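Local coordinates for UDP-N-acetylglucosamine 4,6-dehydratase (PDB 3PVZ), which binds NAD in a Rossmann-type domain and is probably a lyase that dehydrates UDP-N-acetylglucosamine across its 4 and 6 positions, at residues K27-V32 against C244-I249; R37-G42 against H64-S69; V51-F56 against S82-I87. All coordinates share one frame; numbering follows the deposited sequence.

In the fold
Contact 2 is the most deeply buried of the three: strands 37-41 and 62-66 pair in the main sheet and end at the NAD. Contacts 1 and 3 lie farther out, each about 19 Å from the centre of the chain (centre to centre), contact 1 largely buried and contact 3 near the surface. Helix 46-56 of contact 3 connects the two strands of contact 2, and its Val51, Glu54 and Ile55 touch Cys244 and Leu245 of contact 1. Phe38 of contact 2 meets both Ile249 and Ile55. Chemistry follows place: backbone hydrogen bonds and a cofactor-binding carboxylate in contact 2, aliphatic side chains between helices in contact 1, aromatic packing in contact 3.

Contact 1. Residues K27-V32 against C244-I249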
loop_
_atom_site.group_PDB
_atom_site.type_symbol
_atom_site.label_atom_id
_atom_site.label_comp_id
_atom_site.label_asym_id
_atom_site.label_seq_id
_atom_site.Cartn_x
_atom_site.Cartn_y
_atom_site.Cartn_z
ATOM N N LYS A 27 -24.180 24.731 -1.530
ATOM C CA LYS A 27 -24.936 24.840 -2.744
ATOM C C LYS A 27 -23.956 24.962 -3.901
ATOM O O LYS A 27 -24.142 24.336 -4.953
ATOM C CB LYS A 27 -25.866 26.048 -2.696
ATOM C CG LYS A 27 -26.842 26.134 -3.884
ATOM C CD LYS A 27 -28.273 25.744 -3.484
ATOM C CE LYS A 27 -29.348 26.393 -4.396
ATOM N NZ LYS A 27 -30.624 26.676 -3.593
ATOM N N GLU A 28 -22.924 25.770 -3.699
ATOM C CA GLU A 28 -21.922 26.004 -4.753
ATOM C C GLU A 28 -21.065 24.779 -4.922
ATOM O O GLU A 28 -20.736 24.431 -6.041
ATOM C CB GLU A 28 -21.048 27.203 -4.469
ATOM C CG GLU A 28 -20.000 27.453 -5.522
ATOM C CD GLU A 28 -19.438 28.865 -5.440
ATOM O OE1 GLU A 28 -19.443 29.490 -4.348
ATOM O OE2 GLU A 28 -19.020 29.345 -6.479
ATOM N N LEU A 29 -20.761 24.077 -3.830
ATOM C CA LEU A 29 -20.040 22.806 -3.956
ATOM C C LEU A 29 -20.809 21.831 -4.886
ATOM O O LEU A 29 -20.228 21.179 -5.786
ATOM C CB LEU A 29 -19.849 22.165 -2.598
ATOM C CG LEU A 29 -18.698 22.687 -1.737
ATOM C CD1 LEU A 29 -18.818 22.134 -0.311
ATOM C CD2 LEU A 29 -17.370 22.323 -2.321
ATOM N N GLN A 30 -22.121 21.756 -4.673
ATOM C CA GLN A 30 -22.949 20.817 -5.384
ATOM C C GLN A 30 -23.091 21.189 -6.847
ATOM O O GLN A 30 -23.105 20.345 -7.688
ATOM C CB GLN A 30 -24.304 20.702 -4.706
ATOM C CG GLN A 30 -24.291 19.701 -3.581
ATOM C CD GLN A 30 -25.628 19.629 -2.854
ATOM O OE1 GLN A 30 -26.656 19.823 -3.469
ATOM N NE2 GLN A 30 -25.604 19.353 -1.554
ATOM N N SER A 31 -23.203 22.480 -7.122
ATOM C CA SER A 31 -23.197 22.993 -8.477
ATOM C C SER A 31 -21.899 22.640 -9.182
ATOM O O SER A 31 -21.965 22.113 -10.292
ATOM C CB SER A 31 -23.454 24.495 -8.485
ATOM O OG SER A 31 -23.179 25.030 -9.754
ATOM N N VAL A 32 -20.737 22.880 -8.566
ATOM C CA VAL A 32 -19.453 22.612 -9.200
ATOM C C VAL A 32 -19.207 21.116 -9.441
ATOM O O VAL A 32 -18.945 20.715 -10.570
ATOM C CB VAL A 32 -18.269 23.231 -8.439
ATOM C CG1 VAL A 32 -16.914 22.703 -8.965
ATOM C CG2 VAL A 32 -18.302 24.820 -8.558
ATOM N N CYS A 244 -9.608 18.927 1.918
ATOM C CA CYS A 244 -9.180 18.683 0.517
ATOM C C CYS A 244 -10.125 19.302 -0.533
ATOM O O CYS A 244 -9.672 19.936 -1.472
ATOM C CB CYS A 244 -9.085 17.178 0.229
ATOM S SG CYS A 244 -7.706 16.386 1.073
ATOM N N LEU A 245 -11.427 19.080 -0.374
ATOM C CA LEU A 245 -12.409 19.481 -1.371
ATOM C C LEU A 245 -12.548 21.013 -1.402
ATOM O O LEU A 245 -12.729 21.583 -2.464
ATOM C CB LEU A 245 -13.769 18.869 -1.093
ATOM C CG LEU A 245 -14.943 19.147 -2.082
ATOM C CD1 LEU A 245 -14.716 18.614 -3.435
ATOM C CD2 LEU A 245 -16.241 18.563 -1.561
HETATM N N MSE A 246 -12.487 21.648 -0.233
HETATM C CA MSE A 246 -12.586 23.101 -0.139
HETATM C C MSE A 246 -11.382 23.746 -0.800
HETATM O O MSE A 246 -11.535 24.679 -1.557
HETATM C CB MSE A 246 -12.681 23.557 1.312
HETATM C CG MSE A 246 -13.969 23.236 2.017
HETATM SE SE MSE A 246 -15.499 24.139 1.304
HETATM C CE MSE A 246 -14.945 25.975 1.598
ATOM N N SER A 247 -10.188 23.213 -0.538
ATOM C CA SER A 247 -9.003 23.759 -1.159
ATOM C C SER A 247 -9.102 23.495 -2.652
ATOM O O SER A 247 -8.890 24.383 -3.459
ATOM C CB SER A 247 -7.741 23.157 -0.587
ATOM O OG SER A 247 -6.612 23.627 -1.286
ATOM N N CYS A 248 -9.473 22.275 -3.005
ATOM C CA CYS A 248 -9.708 21.925 -4.424
ATOM C C CYS A 248 -10.611 22.881 -5.201
ATOM O O CYS A 248 -10.230 23.364 -6.262
ATOM C CB CYS A 248 -10.296 20.505 -4.589
ATOM S SG CYS A 248 -10.238 20.009 -6.321
ATOM N N ILE A 249 -11.830 23.078 -4.717
ATOM C CA ILE A 249 -12.812 23.845 -5.440
ATOM C C ILE A 249 -12.601 25.353 -5.253
ATOM O O ILE A 249 -12.649 26.089 -6.218
ATOM C CB ILE A 249 -14.230 23.575 -4.942
ATOM C CG1 ILE A 249 -14.595 22.089 -5.040
ATOM C CG2 ILE A 249 -15.235 24.524 -5.704
ATOM C CD1 ILE A 249 -14.521 21.495 -6.398
#
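Leu29 and Val32, one turn apart on the helix of residues 27-32, meet Leu245, the selenomethionine Met246 and Ile249 on the helix of residues 244-249. The CD2 methyl of Leu29 touches two partners, with Leu29 CD2 3.9 Å from Ile249 CG1 and 4.0 Å from Leu245 CD2. Its other branch turns to the selenium, Leu29 CD1 lying 4.2 Å from Met246 SE. Val32 and Ile249 pass alongside each other, pointing opposite ways: Val32 CG1 is 3.7 Å from Ile249 CD1, and both valine methyls also lie near the CG2 branch of Ile249.

A single torsion places both branches of Ile249: with chi1 at -58°, CG1 is anti to the carbonyl carbon and meets Leu29, and CG2, anti to the backbone N, meets Val32; CD1, at the end of the CG1 branch, also reaches Val32. The backbones stay well apart, the short axes approaching to 11.5 Å at an angle of 69°, so side chains alone bridge the helices; even the closest alpha carbons, Leu29 CA and Ile249 CA, are 7.5 Å apart.

Farther out, Tyr115 of strand 115-118 touches both Val32 and Ile249, and Phe250 packs on Leu29. Leu245 also leans on Glu54 and Ile55 of helix 46-56. The contact thus lays the helix preceding the first strand of the Rossmann-type domain across a helix that packs against the main sheet. Every group meeting here is a hydrocarbon branch or a selenoether, so the attachment of helix 19-34 at this point rests on dispersion and the exclusion of water.

Contact 2. Residues R37-G42 against H64-S69; sequences RFLVLG and HVVDIS. With NAD (nicotinamide-adenine-dinucleotide), chain E.
Gly42 and Asp67 meet where strands 37-41 and 62-66 end, and the Asp67 carboxylate grips the adenosine ribose of NAD with both oxygens. NAD O2B donates to Asp67 OD1 at 2.7 Å, and NAD O3B donates to Asp67 OD2 at 2.6 Å. OD1 also accepts Ser69 N through its anti lone pair, in a nearly straight bond of 173° that forms an Asx turn. OD2 takes a further hydrogen bond from Ala44 N, so backbone amides help to fix the carboxylate's rotation. Chi1 of -163° sets CG anti to the backbone N, and Asp67 OD2 lies 3.1 Å from Gly42 C.

Behind this site the strands run parallel. His64 N donates to Phe38 O, Val40 N to His64 O, and Val66 N to Val40 O at 2.9 Å; a weak, bent bond from Gly42 N to Val66 O closes the series. On the face carrying Leu39 and Leu41, both leucines meet Val66: Leu39 CD1 lies 3.8 Å from Val66 CG2, and Leu41 CD2 is equally close to Val66 CB. Tyr103 of helix 101-109 packs against all three. Val40 and Val65 point to the other face, where both touch Thr52 of helix 46-56. The His64 ring turns away from strand 37-41, and its ND1 hydrogen-bonds Tyr113 OH.

Gly42 has a positive phi of 63°, which suits a residue without a side chain; its CA lies 3.7 Å from NAD O4B. Two parallel strands joined through helix 46-56, a glycine-rich turn after the first and a ribose-binding aspartate after the second make the classic beta-alpha-beta unit of an NAD-binding Rossmann fold.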
loop_
_atom_site.group_PDB
_atom_site.type_symbol
_atom_site.label_atom_id
_atom_site.label_comp_id
_atom_site.label_asym_id
_atom_site.label_seq_id
_atom_site.Cartn_x
_atom_site.Cartn_y
_atom_site.Cartn_z
ATOM N N ARG A 37 -15.423 17.001 -13.715
ATOM C CA ARG A 37 -14.714 15.754 -13.782
ATOM C C ARG A 37 -13.539 15.715 -12.821
ATOM O O ARG A 37 -12.709 16.630 -12.812
ATOM C CB ARG A 37 -14.199 15.625 -15.194
ATOM C CG ARG A 37 -15.330 15.641 -16.272
ATOM C CD ARG A 37 -14.783 15.809 -17.653
ATOM N NE ARG A 37 -14.163 17.125 -17.807
ATOM C CZ ARG A 37 -13.533 17.542 -18.893
ATOM N NH1 ARG A 37 -13.070 18.781 -18.932
ATOM N NH2 ARG A 37 -13.380 16.754 -19.940
ATOM N N PHE A 38 -13.405 14.626 -12.077
ATOM C CA PHE A 38 -12.390 14.494 -11.053
ATOM C C PHE A 38 -11.552 13.248 -11.221
ATOM O O PHE A 38 -12.074 12.134 -11.425
ATOM C CB PHE A 38 -12.969 14.475 -9.627
ATOM C CG PHE A 38 -13.812 15.652 -9.273
ATOM C CD1 PHE A 38 -13.306 16.652 -8.468
ATOM C CD2 PHE A 38 -15.085 15.780 -9.761
ATOM C CE1 PHE A 38 -14.069 17.743 -8.133
ATOM C CE2 PHE A 38 -15.845 16.892 -9.468
ATOM C CZ PHE A 38 -15.350 17.866 -8.644
ATOM N N LEU A 39 -10.251 13.423 -10.979
ATOM C CA LEU A 39 -9.297 12.356 -10.872
ATOM C C LEU A 39 -8.691 12.410 -9.449
ATOM O O LEU A 39 -8.167 13.413 -9.083
ATOM C CB LEU A 39 -8.199 12.577 -11.925
ATOM C CG LEU A 39 -7.017 11.600 -11.894
ATOM C CD1 LEU A 39 -7.505 10.053 -11.904
ATOM C CD2 LEU A 39 -6.007 11.911 -12.967
ATOM N N VAL A 40 -8.741 11.313 -8.674
ATOM C CA VAL A 40 -8.142 11.261 -7.363
ATOM C C VAL A 40 -7.089 10.200 -7.356
ATOM O O VAL A 40 -7.381 8.989 -7.419
ATOM C CB VAL A 40 -9.211 10.948 -6.257
ATOM C CG1 VAL A 40 -8.594 11.013 -4.859
ATOM C CG2 VAL A 40 -10.362 11.948 -6.392
ATOM N N LEU A 41 -5.860 10.655 -7.205
ATOM C CA LEU A 41 -4.713 9.811 -7.096
ATOM C C LEU A 41 -4.416 9.520 -5.634
ATOM O O LEU A 41 -4.460 10.356 -4.799
ATOM C CB LEU A 41 -3.523 10.545 -7.717
ATOM C CG LEU A 41 -3.811 11.002 -9.133
ATOM C CD1 LEU A 41 -2.548 11.595 -9.732
ATOM C CD2 LEU A 41 -4.351 9.846 -9.986
ATOM N N GLY A 42 -4.018 8.307 -5.356
ATOM C CA GLY A 42 -3.918 7.836 -3.989
ATOM C C GLY A 42 -5.267 7.830 -3.326
ATOM O O GLY A 42 -5.394 7.983 -2.079
ATOM N N HIS A 64 -12.784 9.404 -11.190
ATOM C CA HIS A 64 -11.871 8.299 -11.398
ATOM C C HIS A 64 -10.891 8.247 -10.254
ATOM O O HIS A 64 -10.306 9.260 -9.904
ATOM C CB HIS A 64 -11.115 8.431 -12.698
ATOM C CG HIS A 64 -11.922 8.112 -13.911
ATOM N ND1 HIS A 64 -11.357 8.012 -15.167
ATOM C CD2 HIS A 64 -13.245 7.865 -14.068
ATOM C CE1 HIS A 64 -12.301 7.705 -16.052
ATOM N NE2 HIS A 64 -13.464 7.631 -15.403
ATOM N N VAL A 65 -10.793 7.056 -9.617
ATOM C CA VAL A 65 -9.920 6.839 -8.473
ATOM C C VAL A 65 -8.750 5.930 -8.869
ATOM O O VAL A 65 -8.951 4.895 -9.474
ATOM C CB VAL A 65 -10.710 6.180 -7.306
ATOM C CG1 VAL A 65 -9.916 6.230 -6.032
ATOM C CG2 VAL A 65 -12.095 6.882 -7.140
ATOM N N VAL A 66 -7.534 6.296 -8.535
ATOM C CA VAL A 66 -6.337 5.503 -8.872
ATOM C C VAL A 66 -5.440 5.250 -7.667
ATOM O O VAL A 66 -5.090 6.161 -6.956
ATOM C CB VAL A 66 -5.536 6.238 -9.907
ATOM C CG1 VAL A 66 -4.211 5.429 -10.311
ATOM C CG2 VAL A 66 -6.394 6.476 -11.165
ATOM N N ASP A 67 -5.046 4.002 -7.416
ATOM C CA ASP A 67 -4.220 3.694 -6.254
ATOM C C ASP A 67 -3.642 2.324 -6.459
ATOM O O ASP A 67 -4.248 1.485 -7.113
ATOM C CB ASP A 67 -5.085 3.683 -4.979
ATOM C CG ASP A 67 -4.277 3.776 -3.726
ATOM O OD1 ASP A 67 -3.570 2.787 -3.349
ATOM O OD2 ASP A 67 -4.421 4.833 -3.071
ATOM N N ILE A 68 -2.476 2.081 -5.898
ATOM C CA ILE A 68 -1.850 0.798 -6.104
ATOM C C ILE A 68 -2.514 -0.263 -5.282
ATOM O O ILE A 68 -2.435 -1.411 -5.659
ATOM C CB ILE A 68 -0.328 0.770 -5.823
ATOM C CG1 ILE A 68 0.002 1.445 -4.506
ATOM C CG2 ILE A 68 0.429 1.445 -6.906
ATOM C CD1 ILE A 68 1.438 1.305 -4.119
ATOM N N SER A 69 -3.215 0.093 -4.207
ATOM C CA SER A 69 -3.832 -0.924 -3.367
ATOM C C SER A 69 -5.186 -1.379 -3.936
ATOM O O SER A 69 -6.168 -0.679 -3.793
ATOM C CB SER A 69 -3.990 -0.412 -1.912
ATOM O OG SER A 69 -4.790 -1.313 -1.163
HETATM P PA NAD E . -1.928 6.880 3.109
HETATM O O1A NAD E . -0.758 5.975 3.317
HETATM O O2A NAD E . -3.144 6.314 3.778
HETATM O O5B NAD E . -2.431 6.846 1.601
HETATM C C5B NAD E . -1.432 7.126 0.596
HETATM C C4B NAD E . -2.006 6.446 -0.652
HETATM O O4B NAD E . -1.186 6.627 -1.787
HETATM C C3B NAD E . -2.139 4.909 -0.410
HETATM O O3B NAD E . -3.449 4.457 -0.687
HETATM C C2B NAD E . -1.093 4.324 -1.388
HETATM O O2B NAD E . -1.359 2.992 -1.809
HETATM C C1B NAD E . -1.186 5.409 -2.486
HETATM N N9A NAD E . -0.007 5.388 -3.339
HETATM C C8A NAD E . 1.274 5.477 -2.955
HETATM N N7A NAD E . 2.073 5.366 -3.966
HETATM C C5A NAD E . 1.288 5.288 -5.084
HETATM C C6A NAD E . 1.542 5.147 -6.445
HETATM N N6A NAD E . 2.856 5.166 -6.846
HETATM N N1A NAD E . 0.535 5.052 -7.307
HETATM C C2A NAD E . -0.725 5.053 -6.884
HETATM N N3A NAD E . -1.004 5.156 -5.608
HETATM C C4A NAD E . -0.045 5.277 -4.700
HETATM O O3 NAD E . -1.532 8.364 3.589
HETATM P PN NAD E . -2.709 9.388 4.056
HETATM O O1N NAD E . -2.856 9.351 5.569
HETATM O O2N NAD E . -4.016 9.345 3.378
HETATM O O5D NAD E . -1.899 10.811 3.837
HETATM C C5D NAD E . -1.906 11.208 2.474
HETATM C C4D NAD E . -1.100 12.505 2.328
HETATM O O4D NAD E . -1.433 13.429 3.412
HETATM C C3D NAD E . 0.408 12.208 2.482
HETATM O O3D NAD E . 1.242 13.144 1.763
HETATM C C2D NAD E . 0.658 12.485 3.981
HETATM O O2D NAD E . 2.028 12.811 4.261
HETATM C C1D NAD E . -0.247 13.694 4.212
HETATM N N1N NAD E . -0.569 13.892 5.634
HETATM C C2N NAD E . -1.225 12.920 6.280
HETATM C C3N NAD E . -1.568 13.059 7.609
HETATM C C7N NAD E . -2.264 11.990 8.344
HETATM O O7N NAD E . -2.450 12.182 9.543
HETATM N N7N NAD E . -2.653 10.842 7.769
HETATM C C4N NAD E . -1.218 14.250 8.293
HETATM C C5N NAD E . -0.554 15.238 7.585
HETATM C C6N NAD E . -0.227 15.030 6.244
#

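Contact 3. Residues V51-F56 against S82-I87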
loop_
_atom_site.group_PDB
_atom_site.type_symbol
_atom_site.label_atom_id
_atom_site.label_comp_id
_atom_site.label_asym_id
_atom_site.label_seq_id
_atom_site.Cartn_x
_atom_site.Cartn_y
_atom_site.Cartn_z
ATOM N N VAL A 51 -11.726 12.184 0.647
ATOM C CA VAL A 51 -12.066 13.255 -0.280
ATOM C C VAL A 51 -12.880 12.655 -1.458
ATOM O O VAL A 51 -13.755 13.325 -2.027
ATOM C CB VAL A 51 -10.846 13.987 -0.764
ATOM C CG1 VAL A 51 -10.007 13.060 -1.682
ATOM C CG2 VAL A 51 -11.300 15.292 -1.481
ATOM N N THR A 52 -12.648 11.377 -1.760
ATOM C CA THR A 52 -13.392 10.687 -2.828
ATOM C C THR A 52 -14.870 10.574 -2.449
ATOM O O THR A 52 -15.763 10.831 -3.248
ATOM C CB THR A 52 -12.811 9.255 -3.104
ATOM O OG1 THR A 52 -11.451 9.343 -3.559
ATOM C CG2 THR A 52 -13.637 8.529 -4.204
ATOM N N LYS A 53 -15.107 10.261 -1.186
ATOM C CA LYS A 53 -16.472 10.228 -0.653
ATOM C C LYS A 53 -17.061 11.643 -0.659
ATOM O O LYS A 53 -18.158 11.824 -1.141
ATOM C CB LYS A 53 -16.483 9.652 0.720
ATOM C CG LYS A 53 -16.056 8.200 0.683
ATOM C CD LYS A 53 -16.495 7.443 1.875
ATOM C CE LYS A 53 -15.695 7.812 3.076
ATOM N NZ LYS A 53 -16.135 6.964 4.250
ATOM N N GLU A 54 -16.323 12.645 -0.207
ATOM C CA GLU A 54 -16.856 13.988 -0.300
ATOM C C GLU A 54 -17.286 14.374 -1.696
ATOM O O GLU A 54 -18.251 15.087 -1.858
ATOM C CB GLU A 54 -15.896 15.051 0.259
ATOM C CG GLU A 54 -15.695 14.959 1.725
ATOM C CD GLU A 54 -16.977 15.155 2.500
ATOM O OE1 GLU A 54 -17.564 16.240 2.360
ATOM O OE2 GLU A 54 -17.361 14.271 3.285
ATOM N N ILE A 55 -16.596 13.898 -2.700
ATOM C CA ILE A 55 -16.944 14.198 -4.078
ATOM C C ILE A 55 -18.162 13.348 -4.475
ATOM O O ILE A 55 -19.180 13.853 -4.964
ATOM C CB ILE A 55 -15.724 13.944 -5.051
ATOM C CG1 ILE A 55 -14.553 14.831 -4.665
ATOM C CG2 ILE A 55 -16.161 14.093 -6.530
ATOM C CD1 ILE A 55 -13.230 14.655 -5.564
ATOM N N PHE A 56 -18.062 12.048 -4.234
ATOM C CA PHE A 56 -19.092 11.128 -4.662
ATOM C C PHE A 56 -20.510 11.511 -4.174
ATOM O O PHE A 56 -21.473 11.404 -4.923
ATOM C CB PHE A 56 -18.746 9.717 -4.184
ATOM C CG PHE A 56 -19.603 8.660 -4.803
ATOM C CD1 PHE A 56 -20.830 8.375 -4.279
ATOM C CD2 PHE A 56 -19.197 7.987 -5.937
ATOM C CE1 PHE A 56 -21.640 7.425 -4.860
ATOM C CE2 PHE A 56 -20.011 6.997 -6.519
ATOM C CZ PHE A 56 -21.243 6.732 -5.952
ATOM N N SER A 82 -22.543 1.272 0.347
ATOM C CA SER A 82 -23.478 1.224 1.465
ATOM C C SER A 82 -23.814 2.606 2.027
ATOM O O SER A 82 -24.918 2.836 2.479
ATOM C CB SER A 82 -23.002 0.261 2.556
ATOM O OG SER A 82 -21.668 0.508 2.947
ATOM N N SER A 83 -22.881 3.536 1.964
ATOM C CA SER A 83 -23.167 4.900 2.382
ATOM C C SER A 83 -24.047 5.662 1.395
ATOM O O SER A 83 -24.967 6.340 1.821
ATOM C CB SER A 83 -21.881 5.691 2.589
ATOM O OG SER A 83 -21.143 5.141 3.660
ATOM N N PHE A 84 -23.742 5.581 0.091
ATOM C CA PHE A 84 -24.329 6.515 -0.880
ATOM C C PHE A 84 -25.045 5.860 -2.013
ATOM O O PHE A 84 -25.902 6.469 -2.635
ATOM C CB PHE A 84 -23.251 7.438 -1.437
ATOM C CG PHE A 84 -22.364 8.053 -0.379
ATOM C CD1 PHE A 84 -22.910 8.694 0.716
ATOM C CD2 PHE A 84 -20.974 8.041 -0.530
ATOM C CE1 PHE A 84 -22.089 9.279 1.690
ATOM C CE2 PHE A 84 -20.128 8.624 0.434
ATOM C CZ PHE A 84 -20.668 9.232 1.534
ATOM N N GLY A 85 -24.697 4.627 -2.323
ATOM C CA GLY A 85 -25.342 3.935 -3.432
ATOM C C GLY A 85 -24.620 4.252 -4.752
ATOM O O GLY A 85 -23.412 4.094 -4.843
ATOM N N TYR A 86 -25.383 4.658 -5.759
ATOM C CA TYR A 86 -24.910 4.775 -7.132
ATOM C C TYR A 86 -25.259 6.135 -7.685
ATOM O O TYR A 86 -26.160 6.790 -7.184
ATOM C CB TYR A 86 -25.522 3.689 -8.032
ATOM C CG TYR A 86 -25.277 2.281 -7.515
ATOM C CD1 TYR A 86 -24.214 1.535 -7.982
ATOM C CD2 TYR A 86 -26.087 1.723 -6.529
ATOM C CE1 TYR A 86 -23.963 0.251 -7.503
ATOM C CE2 TYR A 86 -25.854 0.431 -6.046
ATOM C CZ TYR A 86 -24.791 -0.295 -6.545
ATOM O OH TYR A 86 -24.518 -1.560 -6.085
ATOM N N ILE A 87 -24.480 6.553 -8.681
ATOM C CA ILE A 87 -24.687 7.784 -9.399
ATOM C C ILE A 87 -24.750 7.506 -10.897
ATOM O O ILE A 87 -24.371 6.434 -11.340
ATOM C CB ILE A 87 -23.533 8.808 -9.141
ATOM C CG1 ILE A 87 -22.172 8.229 -9.602
ATOM C CG2 ILE A 87 -23.543 9.254 -7.685
ATOM C CD1 ILE A 87 -21.005 9.118 -9.319
#
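Phe56 projects from helix 46-56 into the bend formed by Phe84, Gly85, Tyr86 and Ile87, and all four come close to its ring. Ile87 comes over one face in a CH-pi contact, with its CG2 4.2 Å from the ring centroid and 27° off the normal. The end of its other branch lies on the same side of the ring, with Ile87 CD1 3.7 Å from Phe56 CE2. Chi1 of 60° puts Ile87 CG1 between the backbone N and the carbonyl carbon and CG2 anti to the carbonyl carbon, and both atoms lie near Phe56 CZ. Tyr86 approaches at the edge through CA, whereas Gly85 O is oblique to the ring, 3.6 Å from Phe56 CZ.

The Phe84 and Phe56 side chains run antiparallel past one another, Phe84 CD2 meeting Phe56 CD1 at 3.8 Å. Phe84 CB also rests close to CD1 and CE1 of Phe56.

Within the Rossmann-type domain, this packing joins the helix of the first beta-alpha-beta unit to the end of the next helix, 70-83, and the loop leading to strand 90-94. Phe91 of that strand meets the Phe56 ring edge-to-face, while Ile80 and Arg81 of helix 70-83 touch it too.

Lys53 crosses Phe84 at about a right angle. Its CB lies in the plane of the Phe84 ring, at the edge and 3.8 Å from Phe84 CE2; Ser83 CB sits over the centre of one face. The chain then leads away from the ring, and Lys53 NZ forms a salt bridge with Asp79 OD2 of helix 70-83. Gly85 O accepts a hydrogen bond from Arg81 NH1.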